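Local coordinates for protein putative O-GlcNAcase nagJ (Clostridium perfringens, PDB 6PV5) that probably hydrolyses terminal hexosamine residues from glycans as a family 84 glycoside hydrolase, here as a piece holding the catalytic barrel and its flanking domains, at residues Met415-Ile420 and Glu481-Phe486; Asn404-Asp409 and Asp443-Ser448; Glu562-Ala567 and Pro614-Val619; Asp207-Tyr212 and Asn218-Ala223. All blocks are in the same frame, centred on the assembly; numbering follows the deposited sequence.

Interaction 1: residues Met415-Ile420 and Glu481-Phe486; sequences MALGPI and EEFKIF. With EDO (1,2-ethanediol), chain C.
Leu-417, on the long helix-free connection between the seventh and eighth strands of the catalytic (beta/alpha)8 barrel, reaches across to Phe-483 and Phe-486 of helix 480-487. One methyl does nearly all the touching: Leu-417 CD1 lies 3.6 Å from Phe-486 CE2 and meets that ring obliquely. The same methyl is further from the other ring, 4.4 Å from Phe-483 CZ, so it fits more closely against Phe-486. The two phenylalanines lie three residues apart on the helix and bring their ring ends up beside the loop. In Phe-486, CG is anti to the backbone N (chi1 171°), which brings the end of the ring closer to the loop. No hydrogen bond crosses here; the loop is tied through its backbone instead, with Leu-417 O accepting from Trp-468 NE1. Behind the contact, Phe-561 packs edge-to-face with Phe-486, and Leu-554 of helix 548-579 touches Phe-483. At the start of the segment, Glu-481 OE2 accepts a 2.6 Å hydrogen bond from O2 of an ethanediol, probably left from the crystallisation liquor, which also bonds to Asp-469 O. The whole is a buried leucine-phenylalanine cluster joining a barrel strand-to-strand loop to the helices that follow the (beta/alpha)8 barrel.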
# COMPACT_ATOMS: atom_id res chain seq x y z
N MET A 415 14.41 -1.66 6.43
CA MET A 415 13.06 -2.00 6.03
C MET A 415 12.09 -0.90 6.49
O MET A 415 12.15 -0.45 7.63
CB MET A 415 12.58 -3.32 6.64
CG MET A 415 13.43 -4.54 6.31
SD MET A 415 13.48 -4.86 4.52
CE MET A 415 13.77 -6.63 4.45
N ALA A 416 11.15 -0.52 5.60
CA ALA A 416 10.07 0.39 5.98
C ALA A 416 8.88 -0.46 6.37
O ALA A 416 8.31 -1.15 5.52
CB ALA A 416 9.75 1.32 4.83
N LEU A 417 8.52 -0.42 7.66
CA LEU A 417 7.47 -1.28 8.19
C LEU A 417 6.39 -0.42 8.84
O LEU A 417 5.60 -0.94 9.62
CB LEU A 417 8.08 -2.25 9.22
CG LEU A 417 9.14 -3.22 8.68
CD1 LEU A 417 9.76 -4.03 9.83
CD2 LEU A 417 8.51 -4.16 7.65
N GLY A 418 6.34 0.87 8.50
CA GLY A 418 5.35 1.75 9.12
C GLY A 418 4.09 2.02 8.29
O GLY A 418 3.98 1.61 7.13
N PRO A 419 3.11 2.77 8.85
CA PRO A 419 1.91 3.14 8.11
C PRO A 419 2.20 4.28 7.14
O PRO A 419 3.12 5.08 7.35
CB PRO A 419 0.94 3.60 9.22
CG PRO A 419 1.88 4.20 10.25
CD PRO A 419 3.10 3.29 10.23
N ILE A 420 1.41 4.34 6.06
CA ILE A 420 1.30 5.54 5.24
C ILE A 420 1.06 6.72 6.17
O ILE A 420 0.18 6.70 7.01
CB ILE A 420 0.12 5.37 4.25
CG1 ILE A 420 0.29 4.13 3.36
CG2 ILE A 420 -0.10 6.65 3.45
CD1 ILE A 420 1.63 4.01 2.64
N GLU A 481 1.93 -8.27 18.77
CA GLU A 481 2.54 -7.40 19.77
C GLU A 481 4.07 -7.41 19.68
O GLU A 481 4.70 -6.37 19.86
CB GLU A 481 2.11 -7.74 21.21
CG GLU A 481 0.62 -7.56 21.49
CD GLU A 481 0.02 -6.15 21.35
OE1 GLU A 481 0.77 -5.15 21.47
OE2 GLU A 481 -1.20 -6.07 21.11
N GLU A 482 4.66 -8.60 19.49
CA GLU A 482 6.10 -8.73 19.34
C GLU A 482 6.53 -7.99 18.07
O GLU A 482 7.52 -7.27 18.07
CB GLU A 482 6.50 -10.20 19.23
CG GLU A 482 6.37 -10.96 20.54
CD GLU A 482 4.98 -11.50 20.88
OE1 GLU A 482 4.03 -11.24 20.11
OE2 GLU A 482 4.86 -12.18 21.90
N PHE A 483 5.75 -8.14 17.00
CA PHE A 483 6.09 -7.52 15.73
C PHE A 483 6.10 -5.99 15.82
O PHE A 483 7.01 -5.33 15.31
CB PHE A 483 5.15 -7.99 14.61
CG PHE A 483 5.77 -7.76 13.26
CD1 PHE A 483 5.67 -6.51 12.64
CD2 PHE A 483 6.52 -8.76 12.63
CE1 PHE A 483 6.29 -6.28 11.42
CE2 PHE A 483 7.13 -8.52 11.41
CZ PHE A 483 7.01 -7.27 10.80
N LYS A 484 5.08 -5.40 16.46
CA LYS A 484 4.99 -3.96 16.56
C LYS A 484 6.18 -3.40 17.34
O LYS A 484 6.74 -2.38 16.94
CB LYS A 484 3.66 -3.52 17.19
CG LYS A 484 3.48 -2.00 17.24
CD LYS A 484 2.19 -1.56 17.85
CE LYS A 484 2.05 -0.04 17.90
NZ LYS A 484 0.70 0.33 18.37
N ILE A 485 6.57 -4.08 18.43
CA ILE A 485 7.76 -3.70 19.19
C ILE A 485 8.97 -3.58 18.25
O ILE A 485 9.75 -2.64 18.37
CB ILE A 485 8.01 -4.65 20.38
CG1 ILE A 485 6.92 -4.52 21.45
CG2 ILE A 485 9.40 -4.41 20.95
CD1 ILE A 485 6.86 -5.67 22.46
N PHE A 486 9.10 -4.52 17.30
CA PHE A 486 10.18 -4.48 16.32
C PHE A 486 9.94 -3.37 15.29
O PHE A 486 10.82 -2.55 15.02
CB PHE A 486 10.27 -5.87 15.67
CG PHE A 486 11.19 -5.99 14.48
CD1 PHE A 486 12.57 -6.02 14.66
CD2 PHE A 486 10.68 -6.10 13.19
CE1 PHE A 486 13.42 -6.16 13.57
CE2 PHE A 486 11.53 -6.22 12.10
CZ PHE A 486 12.91 -6.26 12.29
C1 EDO C . -0.49 -4.53 16.57
O1 EDO C . -1.69 -5.19 16.18
C2 EDO C . -0.47 -4.04 17.97
O2 EDO C . -1.23 -4.83 18.88

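Interaction 2: residues Asn404-Asp409 and Asp443-Ser448. With EDO (1,2-ethanediol), chain B.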
# COMPACT_ATOMS: atom_id res chain seq x y z
N ASN A 404 6.09 7.20 -2.71
CA ASN A 404 7.35 6.49 -2.61
C ASN A 404 7.61 6.01 -1.17
O ASN A 404 8.57 6.41 -0.51
CB ASN A 404 8.51 7.34 -3.14
CG ASN A 404 8.68 7.19 -4.64
OD1 ASN A 404 8.54 6.09 -5.17
ND2 ASN A 404 8.93 8.29 -5.33
N TYR A 405 6.75 5.11 -0.71
CA TYR A 405 6.91 4.41 0.56
C TYR A 405 5.93 3.25 0.52
O TYR A 405 4.79 3.44 0.07
CB TYR A 405 6.56 5.38 1.69
CG TYR A 405 6.76 4.84 3.08
CD1 TYR A 405 7.94 5.09 3.77
CD2 TYR A 405 5.80 4.05 3.68
CE1 TYR A 405 8.14 4.59 5.05
CE2 TYR A 405 5.99 3.55 4.96
CZ TYR A 405 7.16 3.82 5.65
OH TYR A 405 7.36 3.31 6.90
N PRO A 406 6.28 2.01 0.96
CA PRO A 406 7.54 1.70 1.65
C PRO A 406 8.84 1.51 0.87
O PRO A 406 9.86 1.16 1.48
CB PRO A 406 7.20 0.37 2.35
CG PRO A 406 6.23 -0.31 1.41
CD PRO A 406 5.38 0.85 0.90
N VAL A 407 8.84 1.82 -0.43
CA VAL A 407 10.02 1.58 -1.25
C VAL A 407 11.28 2.00 -0.49
O VAL A 407 11.40 3.15 -0.05
CB VAL A 407 9.95 2.27 -2.62
CG1 VAL A 407 9.78 3.78 -2.50
CG2 VAL A 407 11.18 1.96 -3.47
N ASN A 408 12.29 1.11 -0.48
CA ASN A 408 13.53 1.44 0.23
C ASN A 408 14.74 1.26 -0.69
O ASN A 408 15.87 1.11 -0.21
CB ASN A 408 13.66 0.62 1.52
CG ASN A 408 13.94 -0.85 1.23
OD1 ASN A 408 13.62 -1.32 0.15
ND2 ASN A 408 14.48 -1.58 2.20
N ASP A 409 14.54 1.35 -2.02
CA ASP A 409 15.63 1.04 -2.94
C ASP A 409 16.80 2.01 -2.77
O ASP A 409 17.93 1.69 -3.09
CB ASP A 409 15.14 0.92 -4.39
CG ASP A 409 14.40 2.13 -4.97
OD1 ASP A 409 14.33 3.22 -4.30
OD2 ASP A 409 13.89 1.97 -6.12
N ASP A 443 7.03 -9.68 0.96
CA ASP A 443 6.29 -9.89 2.19
C ASP A 443 6.51 -8.73 3.16
O ASP A 443 5.59 -8.32 3.85
CB ASP A 443 6.48 -11.31 2.74
CG ASP A 443 5.61 -12.31 1.99
OD1 ASP A 443 4.47 -12.59 2.48
OD2 ASP A 443 6.05 -12.78 0.93
N ALA A 444 7.72 -8.17 3.17
CA ALA A 444 8.05 -7.14 4.15
C ALA A 444 7.32 -5.83 3.82
O ALA A 444 7.14 -4.98 4.70
CB ALA A 444 9.55 -6.97 4.23
N SER A 445 6.85 -5.70 2.57
CA SER A 445 6.13 -4.53 2.08
C SER A 445 4.66 -4.57 2.51
O SER A 445 3.95 -3.59 2.39
CB SER A 445 6.19 -4.46 0.57
OG SER A 445 7.42 -3.91 0.16
N LYS A 446 4.18 -5.72 2.98
CA LYS A 446 2.74 -5.84 3.13
C LYS A 446 2.14 -4.90 4.18
O LYS A 446 1.07 -4.37 3.94
CB LYS A 446 2.31 -7.29 3.29
CG LYS A 446 2.52 -8.11 2.03
CD LYS A 446 2.04 -9.54 2.17
CE LYS A 446 2.36 -10.38 0.95
NZ LYS A 446 1.97 -11.79 1.19
N ILE A 447 2.77 -4.76 5.35
CA ILE A 447 2.20 -3.93 6.40
C ILE A 447 1.93 -2.52 5.90
O ILE A 447 0.80 -2.04 6.02
CB ILE A 447 3.01 -3.99 7.73
CG1 ILE A 447 2.90 -5.38 8.37
CG2 ILE A 447 2.54 -2.91 8.70
CD1 ILE A 447 4.11 -5.75 9.20
N SER A 448 2.93 -1.87 5.29
CA SER A 448 2.76 -0.51 4.82
C SER A 448 1.70 -0.46 3.72
O SER A 448 0.82 0.38 3.77
CB SER A 448 4.07 0.09 4.37
OG SER A 448 5.05 -0.03 5.40
C1 EDO B . 13.62 6.88 -5.25
O1 EDO B . 14.42 5.71 -5.20
C2 EDO B . 12.23 6.53 -5.56
O2 EDO B . 12.00 5.20 -5.14
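Pro-406 and Ser-448 form the close part of this contact, where the loop leaving the seventh strand of the (beta/alpha)8 barrel meets helix 446-457, which follows the eighth. The proline ring lies against the serine methylene: Pro-406 CG is 3.7 Å from Ser-448 CB, and CB and CD of the ring come almost as near. The peptide bond before Pro-406 is cis, and the turn it makes puts Pro-406 CB over one face of the Tyr-405 ring, offset to the rim. Tyr-405 CE2 then comes within 3.7 Å of Ser-448 OG. That hydroxyl is not left to the ring, since it hydrogen-bonds to Gly-418 O, while Tyr-405 OH is bonded to Thr-491 O. Three residues earlier the fit is slacker: Ser-445 OG stands 4.0 Å from Pro-406 CG and pairs with Met-439 N.

Away from the loop, Lys-446 NZ meets Asp-443 OD1 at 2.9 Å, from 51° out of the carboxylate plane, and is shared with Asp-207 of helix 202-214. At the end of the loop segment Asp-409 is partly exposed and holds an ethanediol, probably from the crystallisation liquor. Both glycol hydroxyls converge on a single oxygen: ethanediol O1 lies 2.6 Å from Asp-409 OD1, and ethanediol O2 lies 3.2 Å from Asp-409 OD1.

Interaction 3: residues Glu562-Ala567 and Pro614-Val619; sequences EIYGNA and PFIRKV
Ile-616 carries the apolar side of this helix-helix contact, meeting Tyr-564 and Ala-567 in the helical domain that comes after the catalytic barrel. Its terminal methyl fits between them: Ile-616 CD1 is 3.7 Å from Ala-567 CB. The same methyl meets the tyrosine ring at its edge, in the ring plane, 3.9 Å from Tyr-564 CD1. The second branch adds a looser touch, Ile-616 CG2 to Ala-567 CB at 4.1 Å. With CG1 anti to the carbonyl carbon (chi1 -63°), both branches of the isoleucine face helix 548-579, and the small side chain of Ala-567 lets the backbones close to 6.7 Å between Ala-567 CA and Ile-616 CA. Leu-600 of helix 583-601 touches Tyr-564 and Ala-567, so three helices share this spot.

Polar bonds lie at the border of the contact, and none links the two segments directly. Tyr-564 OH is hydrogen-bonded to Asp-613 OD2, in the first turn of helix 612-619. The other oxygen of that carboxylate forms a salt bridge with Arg-617 NE, and Arg-617 NH2 pairs with Asp-601.

Between the two segments, then, the touch is hydrocarbon only, but the helices are also joined by the bond from Tyr-564 to Asp-613. That bond satisfies the buried tyrosine hydroxyl, and the two groups bound to the carboxylate, one of them cationic, would probably keep it ionised.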
# COMPACT_ATOMS: atom_id res chain seq x y z
N GLU A 562 18.24 -7.56 18.62
CA GLU A 562 18.56 -8.20 19.89
C GLU A 562 19.81 -7.59 20.51
O GLU A 562 19.83 -7.36 21.71
CB GLU A 562 18.75 -9.71 19.70
CG GLU A 562 18.82 -10.45 21.02
CD GLU A 562 18.95 -11.96 20.93
OE1 GLU A 562 18.17 -12.58 20.20
OE2 GLU A 562 19.81 -12.51 21.62
N ILE A 563 20.84 -7.34 19.69
CA ILE A 563 22.09 -6.74 20.13
C ILE A 563 21.88 -5.29 20.60
O ILE A 563 22.48 -4.87 21.59
CB ILE A 563 23.18 -6.81 19.04
CG1 ILE A 563 23.45 -8.23 18.54
CG2 ILE A 563 24.47 -6.11 19.48
CD1 ILE A 563 24.52 -8.29 17.46
N TYR A 564 21.07 -4.50 19.86
CA TYR A 564 20.69 -3.17 20.31
C TYR A 564 20.06 -3.25 21.71
O TYR A 564 20.40 -2.45 22.58
CB TYR A 564 19.68 -2.49 19.38
CG TYR A 564 20.31 -1.74 18.24
CD1 TYR A 564 21.12 -0.64 18.50
CD2 TYR A 564 20.07 -2.10 16.93
CE1 TYR A 564 21.71 0.06 17.47
CE2 TYR A 564 20.67 -1.41 15.88
CZ TYR A 564 21.48 -0.32 16.15
OH TYR A 564 22.04 0.41 15.15
N GLY A 565 19.17 -4.22 21.94
CA GLY A 565 18.57 -4.39 23.26
C GLY A 565 19.64 -4.50 24.35
O GLY A 565 19.63 -3.76 25.35
N ASN A 566 20.59 -5.41 24.12
CA ASN A 566 21.69 -5.68 25.04
C ASN A 566 22.59 -4.46 25.19
O ASN A 566 23.02 -4.15 26.30
CB ASN A 566 22.48 -6.92 24.59
CG ASN A 566 21.72 -8.18 24.96
OD1 ASN A 566 21.15 -8.25 26.04
ND2 ASN A 566 21.69 -9.15 24.06
N ALA A 567 22.85 -3.75 24.07
CA ALA A 567 23.70 -2.58 24.14
C ALA A 567 23.00 -1.50 24.96
O ALA A 567 23.64 -0.76 25.71
CB ALA A 567 24.04 -2.11 22.75
N PRO A 614 22.20 6.38 18.31
CA PRO A 614 22.90 7.53 18.89
C PRO A 614 22.95 7.57 20.41
O PRO A 614 23.90 8.13 21.00
CB PRO A 614 22.17 8.78 18.35
CG PRO A 614 20.84 8.23 17.78
CD PRO A 614 21.13 6.80 17.38
N PHE A 615 21.91 7.03 21.05
CA PHE A 615 21.88 6.96 22.50
C PHE A 615 23.07 6.11 23.00
O PHE A 615 23.86 6.57 23.81
CB PHE A 615 20.57 6.37 23.03
CG PHE A 615 20.59 6.13 24.52
CD1 PHE A 615 20.63 7.20 25.41
CD2 PHE A 615 20.62 4.84 25.04
CE1 PHE A 615 20.66 6.99 26.79
CE2 PHE A 615 20.66 4.63 26.42
CZ PHE A 615 20.69 5.70 27.28
N ILE A 616 23.19 4.89 22.51
CA ILE A 616 24.28 4.03 22.93
C ILE A 616 25.63 4.67 22.61
O ILE A 616 26.53 4.61 23.43
CB ILE A 616 24.12 2.64 22.30
CG1 ILE A 616 22.84 1.99 22.83
CG2 ILE A 616 25.35 1.78 22.60
CD1 ILE A 616 22.22 1.02 21.83
N ARG A 617 25.76 5.33 21.45
CA ARG A 617 27.03 5.94 21.10
C ARG A 617 27.32 7.15 21.98
O ARG A 617 28.48 7.44 22.23
CB ARG A 617 27.12 6.32 19.62
CG ARG A 617 27.23 5.12 18.69
CD ARG A 617 27.23 5.48 17.21
NE ARG A 617 26.63 4.37 16.49
CZ ARG A 617 27.27 3.27 16.13
NH1 ARG A 617 28.57 3.15 16.37
NH2 ARG A 617 26.63 2.30 15.48
N LYS A 618 26.29 7.89 22.40
CA LYS A 618 26.51 9.06 23.25
C LYS A 618 27.02 8.62 24.62
O LYS A 618 27.86 9.28 25.21
CB LYS A 618 25.24 9.88 23.44
CG LYS A 618 25.46 11.27 24.04
CD LYS A 618 24.25 12.18 23.91
CE LYS A 618 24.29 13.30 24.94
NZ LYS A 618 23.20 14.29 24.76
N VAL A 619 26.48 7.51 25.14
CA VAL A 619 26.88 6.99 26.44
C VAL A 619 28.38 6.67 26.44
O VAL A 619 29.06 6.94 27.41
CB VAL A 619 26.01 5.79 26.84
CG1 VAL A 619 26.61 5.00 28.00
CG2 VAL A 619 24.57 6.21 27.13

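Interaction 4: residues Asp207-Tyr212 and Asn218-Ala223; sequences DQIKMY and NAYIYA
Tyr-220 is met by two side chains of helix 202-214, Tyr-212 and Ile-209. The tyrosines touch at Tyr-212 CE2 and Tyr-220 CD1, 4.0 Å apart. Tyr-220 CD1 lies at the edge of the Tyr-212 ring, near its plane, whereas Tyr-212 CE2 comes to the Tyr-220 ring obliquely. At the other delta carbon, Ile-209 CD1 stands 4.1 Å from Tyr-220 CD2, the two side chains crossing at about a right angle. CG of Tyr-220 is anti to the backbone N (chi1 165°), carrying the ring out from the strand toward the helix, where both neighbours meet it.

The backbones behind these groups belong to a beta-alpha-beta crossover of the (beta/alpha)8 barrel: strand 188-192, helix 202-214, strand 219-222. The helix segment runs roughly antiparallel to the strand, at 152°, with their axes 9.3 Å apart at closest approach.

In the next shell, a hydrogen bond ties the Tyr-212 ring to its own helix: Tyr-212 OH donates to Gln-208 OE1 at 2.7 Å, tilted 27° from the carbonyl plane. Gln-208 O lies over the centre of one face of that ring. Gln-208 NE2 is held in turn by Ser-442 OG. Tyr-220 OH is hydrogen-bonded to Glu-193 OE2, just past strand 188-192, and Ile-209 packs against Leu-249, Thr-252 and Ala-253 of helix 243-255.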
# COMPACT_ATOMS: atom_id res chain seq x y z
N ASP A 207 0.78 -13.55 -5.45
CA ASP A 207 0.45 -13.42 -4.04
C ASP A 207 0.04 -11.97 -3.77
O ASP A 207 -0.96 -11.72 -3.12
CB ASP A 207 1.63 -13.89 -3.19
CG ASP A 207 1.40 -13.64 -1.71
OD1 ASP A 207 0.48 -14.26 -1.15
OD2 ASP A 207 2.10 -12.78 -1.16
N GLN A 208 0.79 -11.01 -4.31
CA GLN A 208 0.42 -9.60 -4.11
C GLN A 208 -0.97 -9.30 -4.68
O GLN A 208 -1.82 -8.70 -4.00
CB GLN A 208 1.51 -8.69 -4.69
CG GLN A 208 2.76 -8.67 -3.83
CD GLN A 208 2.75 -7.66 -2.71
OE1 GLN A 208 1.98 -6.69 -2.71
NE2 GLN A 208 3.62 -7.88 -1.73
N ILE A 209 -1.23 -9.72 -5.92
CA ILE A 209 -2.51 -9.43 -6.56
C ILE A 209 -3.68 -9.93 -5.72
O ILE A 209 -4.67 -9.21 -5.56
CB ILE A 209 -2.56 -9.98 -8.00
CG1 ILE A 209 -1.63 -9.17 -8.92
CG2 ILE A 209 -3.99 -9.99 -8.52
CD1 ILE A 209 -1.25 -9.91 -10.18
N LYS A 210 -3.57 -11.13 -5.15
CA LYS A 210 -4.65 -11.68 -4.34
C LYS A 210 -4.88 -10.80 -3.11
O LYS A 210 -6.01 -10.64 -2.66
CB LYS A 210 -4.35 -13.11 -3.89
N MET A 211 -3.78 -10.27 -2.54
CA MET A 211 -3.88 -9.44 -1.35
C MET A 211 -4.61 -8.14 -1.70
O MET A 211 -5.39 -7.62 -0.90
CB MET A 211 -2.50 -9.13 -0.77
CG MET A 211 -2.58 -8.32 0.51
SD MET A 211 -0.96 -7.83 1.16
CE MET A 211 -0.52 -6.47 0.08
N TYR A 212 -4.37 -7.61 -2.91
CA TYR A 212 -5.01 -6.36 -3.33
C TYR A 212 -6.53 -6.48 -3.37
O TYR A 212 -7.24 -5.61 -2.85
CB TYR A 212 -4.47 -5.91 -4.68
CG TYR A 212 -2.97 -5.78 -4.73
CD1 TYR A 212 -2.22 -5.60 -3.58
CD2 TYR A 212 -2.31 -5.79 -5.95
CE1 TYR A 212 -0.84 -5.48 -3.64
CE2 TYR A 212 -0.93 -5.67 -6.01
CZ TYR A 212 -0.19 -5.51 -4.85
OH TYR A 212 1.18 -5.39 -4.91
N ASN A 218 -7.47 -1.78 -6.35
CA ASN A 218 -8.13 -2.11 -7.61
C ASN A 218 -7.15 -2.03 -8.77
O ASN A 218 -7.58 -2.11 -9.90
CB ASN A 218 -9.38 -1.25 -7.84
CG ASN A 218 -9.11 0.23 -8.03
OD1 ASN A 218 -7.97 0.69 -7.96
ND2 ASN A 218 -10.16 1.00 -8.29
N ALA A 219 -5.85 -1.84 -8.50
CA ALA A 219 -4.93 -1.83 -9.63
C ALA A 219 -3.53 -2.29 -9.25
O ALA A 219 -3.04 -2.02 -8.16
CB ALA A 219 -4.89 -0.46 -10.26
N TYR A 220 -2.86 -2.91 -10.22
CA TYR A 220 -1.47 -3.26 -10.13
C TYR A 220 -0.76 -2.73 -11.36
O TYR A 220 -1.06 -3.15 -12.48
CB TYR A 220 -1.33 -4.78 -9.99
CG TYR A 220 0.06 -5.33 -10.23
CD1 TYR A 220 1.13 -4.95 -9.42
CD2 TYR A 220 0.30 -6.23 -11.25
CE1 TYR A 220 2.40 -5.43 -9.65
CE2 TYR A 220 1.57 -6.74 -11.48
CZ TYR A 220 2.62 -6.34 -10.67
OH TYR A 220 3.88 -6.84 -10.88
N ILE A 221 0.20 -1.82 -11.15
CA ILE A 221 0.93 -1.26 -12.27
C ILE A 221 2.20 -2.07 -12.51
O ILE A 221 3.17 -2.02 -11.75
CB ILE A 221 1.18 0.25 -12.11
CG1 ILE A 221 -0.12 1.01 -11.84
CG2 ILE A 221 1.89 0.81 -13.34
CD1 ILE A 221 0.07 2.49 -11.62
N TYR A 222 2.18 -2.82 -13.61
CA TYR A 222 3.30 -3.66 -14.00
C TYR A 222 4.37 -2.81 -14.66
O TYR A 222 4.31 -2.51 -15.86
CB TYR A 222 2.79 -4.82 -14.86
CG TYR A 222 3.86 -5.81 -15.26
CD1 TYR A 222 4.23 -6.84 -14.41
CD2 TYR A 222 4.48 -5.71 -16.49
CE1 TYR A 222 5.22 -7.75 -14.77
CE2 TYR A 222 5.46 -6.62 -16.87
CZ TYR A 222 5.81 -7.65 -16.01
OH TYR A 222 6.79 -8.54 -16.39
N ALA A 223 5.38 -2.41 -13.88
CA ALA A 223 6.39 -1.50 -14.40
C ALA A 223 7.81 -1.96 -14.03
O ALA A 223 8.66 -1.13 -13.72
CB ALA A 223 6.09 -0.09 -13.94

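Interactions 2 and 4 lie in the catalytic barrel, interaction 1 joins a barrel loop to a helix that follows, and direct contacts connect the three. Interactions 1 and 2 have centres about 11 Å apart and alternate along the chain; Gly-418 O and Ser-448 OG, 2.6 Å apart, connect them, and Leu-417 CD2 packs on Ala-444 O. Interaction 4, about 14 Å from interaction 2 between centres, is reached by Lys-446 NZ, which makes a 2.6 Å salt bridge with Asp-207 OD2. Interaction 3 lies in the helical domain, about 7 Å from interaction 1 between nearest atoms; helix 548-579 supplies one half of it and packs on interaction 1. All four contacts lie away from Asp-305, the predicted proton donor, just beyond barrel strand 298-302.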